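Local coordinates for protein 6-carboxyhexanoate--CoA ligase (PDB 5TVA) that is an enzyme of the BioW ligase family, with adenosine monophosphate and coenzyme A bound in this crystal structure, at residues 57-63 and 168-172. Residues are numbered along the deposited sequence; the frame is centred on the assembly and turned at random.
Sequences EVVKFNL and FKNLF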
loop_
_atom_site.group_PDB
_atom_site.type_symbol
_atom_site.label_atom_id
_atom_site.label_comp_id
_atom_site.label_asym_id
_atom_site.label_seq_id
_atom_site.Cartn_x
_atom_site.Cartn_y
_atom_site.Cartn_z
ATOM N N GLU A 57 12.083 7.636 12.234
ATOM C CA GLU A 57 11.489 8.958 12.270
ATOM C C GLU A 57 10.006 8.835 12.584
ATOM O O GLU A 57 9.337 7.902 12.130
ATOM C CB GLU A 57 11.699 9.728 10.951
ATOM C CG GLU A 57 11.522 11.243 11.138
ATOM C CD GLU A 57 11.725 12.054 9.871
ATOM O OE1 GLU A 57 11.164 13.171 9.798
ATOM O OE2 GLU A 57 12.427 11.578 8.955
ATOM N N VAL A 58 9.515 9.781 13.380
ATOM C CA VAL A 58 8.104 9.905 13.726
ATOM C C VAL A 58 7.509 11.001 12.864
ATOM O O VAL A 58 8.094 12.080 12.741
ATOM C CB VAL A 58 7.930 10.220 15.220
ATOM C CG1 VAL A 58 6.451 10.413 15.573
ATOM C CG2 VAL A 58 8.535 9.097 16.037
ATOM N N VAL A 59 6.361 10.726 12.253
ATOM C CA VAL A 59 5.707 11.653 11.337
ATOM C C VAL A 59 4.229 11.744 11.706
ATOM O O VAL A 59 3.619 10.751 12.125
ATOM C CB VAL A 59 5.889 11.200 9.875
ATOM C CG1 VAL A 59 5.279 12.202 8.923
ATOM C CG2 VAL A 59 7.374 11.025 9.557
ATOM N N LYS A 60 3.652 12.937 11.541
ATOM C CA LYS A 60 2.259 13.209 11.884
ATOM C C LYS A 60 1.350 12.943 10.687
ATOM O O LYS A 60 1.482 13.590 9.644
ATOM C CB LYS A 60 2.111 14.654 12.350
ATOM C CG LYS A 60 0.703 15.029 12.822
ATOM C CD LYS A 60 0.397 14.441 14.188
ATOM C CE LYS A 60 -1.028 14.792 14.644
ATOM N NZ LYS A 60 -1.384 14.139 15.945
ATOM N N PHE A 61 0.419 11.999 10.839
ATOM C CA PHE A 61 -0.572 11.761 9.794
ATOM C C PHE A 61 -1.404 13.025 9.568
ATOM O O PHE A 61 -1.753 13.732 10.514
ATOM C CB PHE A 61 -1.477 10.582 10.170
ATOM C CG PHE A 61 -2.517 10.254 9.128
ATOM C CD1 PHE A 61 -2.199 9.447 8.043
ATOM C CD2 PHE A 61 -3.817 10.757 9.236
ATOM C CE1 PHE A 61 -3.144 9.140 7.076
ATOM C CE2 PHE A 61 -4.776 10.462 8.278
ATOM C CZ PHE A 61 -4.439 9.650 7.185
ATOM N N ASN A 62 -1.704 13.314 8.297
ATOM C CA ASN A 62 -2.384 14.572 7.977
ATOM C C ASN A 62 -3.129 14.512 6.648
ATOM O O ASN A 62 -3.349 15.570 6.053
ATOM C CB ASN A 62 -1.377 15.723 7.940
ATOM C CG ASN A 62 -0.359 15.561 6.818
ATOM O OD1 ASN A 62 -0.411 14.591 6.055
ATOM N ND2 ASN A 62 0.551 16.521 6.693
ATOM N N LEU A 63 -3.457 13.330 6.128
ATOM C CA LEU A 63 -4.228 13.227 4.902
ATOM C C LEU A 63 -5.715 13.340 5.204
ATOM O O LEU A 63 -6.194 12.841 6.226
ATOM C CB LEU A 63 -3.964 11.897 4.201
ATOM C CG LEU A 63 -2.584 11.524 3.681
ATOM C CD1 LEU A 63 -2.664 10.130 3.080
ATOM C CD2 LEU A 63 -2.114 12.536 2.646
ATOM N N PHE A 168 0.695 6.538 3.579
ATOM C CA PHE A 168 1.251 7.742 4.144
ATOM C C PHE A 168 2.764 7.678 4.107
ATOM O O PHE A 168 3.413 8.697 3.833
ATOM C CB PHE A 168 0.737 7.996 5.552
ATOM C CG PHE A 168 1.135 9.333 6.057
ATOM C CD1 PHE A 168 0.534 10.473 5.543
ATOM C CD2 PHE A 168 2.167 9.470 6.976
ATOM C CE1 PHE A 168 0.924 11.735 5.970
ATOM C CE2 PHE A 168 2.560 10.722 7.402
ATOM C CZ PHE A 168 1.937 11.858 6.904
ATOM N N LYS A 169 3.334 6.480 4.321
ATOM C CA LYS A 169 4.773 6.318 4.164
ATOM C C LYS A 169 5.199 6.599 2.730
ATOM O O LYS A 169 6.187 7.303 2.508
ATOM C CB LYS A 169 5.225 4.920 4.588
ATOM C CG LYS A 169 6.651 4.922 5.188
ATOM C CD LYS A 169 7.601 3.954 4.490
ATOM C CE LYS A 169 8.950 3.951 5.187
ATOM N NZ LYS A 169 9.892 2.943 4.620
ATOM N N ASN A 170 4.471 6.048 1.749
ATOM C CA ASN A 170 4.788 6.302 0.346
ATOM C C ASN A 170 4.864 7.800 0.072
ATOM O O ASN A 170 5.874 8.299 -0.434
ATOM C CB ASN A 170 3.751 5.645 -0.568
ATOM C CG ASN A 170 3.807 4.130 -0.517
ATOM O OD1 ASN A 170 4.768 3.556 -0.016
ATOM N ND2 ASN A 170 2.768 3.473 -1.034
ATOM N N LEU A 171 3.820 8.538 0.453
ATOM C CA LEU A 171 3.807 9.984 0.240
ATOM C C LEU A 171 4.913 10.679 1.026
ATOM O O LEU A 171 5.514 11.639 0.536
ATOM C CB LEU A 171 2.446 10.569 0.612
ATOM C CG LEU A 171 1.261 9.977 -0.154
ATOM C CD1 LEU A 171 -0.059 10.616 0.311
ATOM C CD2 LEU A 171 1.472 10.130 -1.663
ATOM N N PHE A 172 5.197 10.216 2.245
ATOM C CA PHE A 172 6.296 10.810 2.993
ATOM C C PHE A 172 7.637 10.557 2.305
ATOM O O PHE A 172 8.530 11.416 2.345
ATOM C CB PHE A 172 6.307 10.272 4.422
ATOM C CG PHE A 172 7.534 10.638 5.196
ATOM C CD1 PHE A 172 7.625 11.871 5.827
ATOM C CD2 PHE A 172 8.613 9.750 5.289
ATOM C CE1 PHE A 172 8.781 12.215 6.540
ATOM C CE2 PHE A 172 9.776 10.093 5.997
ATOM C CZ PHE A 172 9.856 11.321 6.629
#
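F168 and F172, one helical turn apart, both carry CG anti to the backbone N (chi1 -171° in F168), which sends their rings outward from the helix onto V59 and its neighbours. The motif is a helix packed across the edge strand of a small parallel sheet: residues 168-172, the last turn or so of helix 158-173, run at 103° to strand 57-60. Strand 57-60 is joined by backbone hydrogen bonds to strand 236-239, whereas no hydrogen bond crosses between 57-63 and 168-172; van der Waals and CH-pi contacts, some made by backbone atoms of K60 and F61, join the two.

V59 straddles the two rings. Its CG1 meets the edge of F168 at CE2, 3.4 Å away, while CG2 sits over a face of F172 in a CH-pi contact, 3.9 Å from the ring centroid. Beyond the strand the chain bends around F168. F61 CA lies over one face of that ring, 4.1 Å from its centroid, and the F61 ring is inclined to it. L63 CG reaches the F168 rim in the ring plane at CD1, and L63 CD2 continues to L171 CD1 at 3.7 Å, extending the apolar surface along the helix. The side chain of L171 is about 13 Å from the bound adenosine monophosphate.

Polar groups mark the borders. The carboxylate of E57 stands almost perpendicular to the F172 ring and touches its edge at CZ, yet its OE2 is also salt-bridged to K234, which should offset its charge beside the aromatic ring. Beside F61, the amide of N62 is turned 86° from the F168 ring plane, and its OD1 approaches the ring edge to 3.2 Å from CE1.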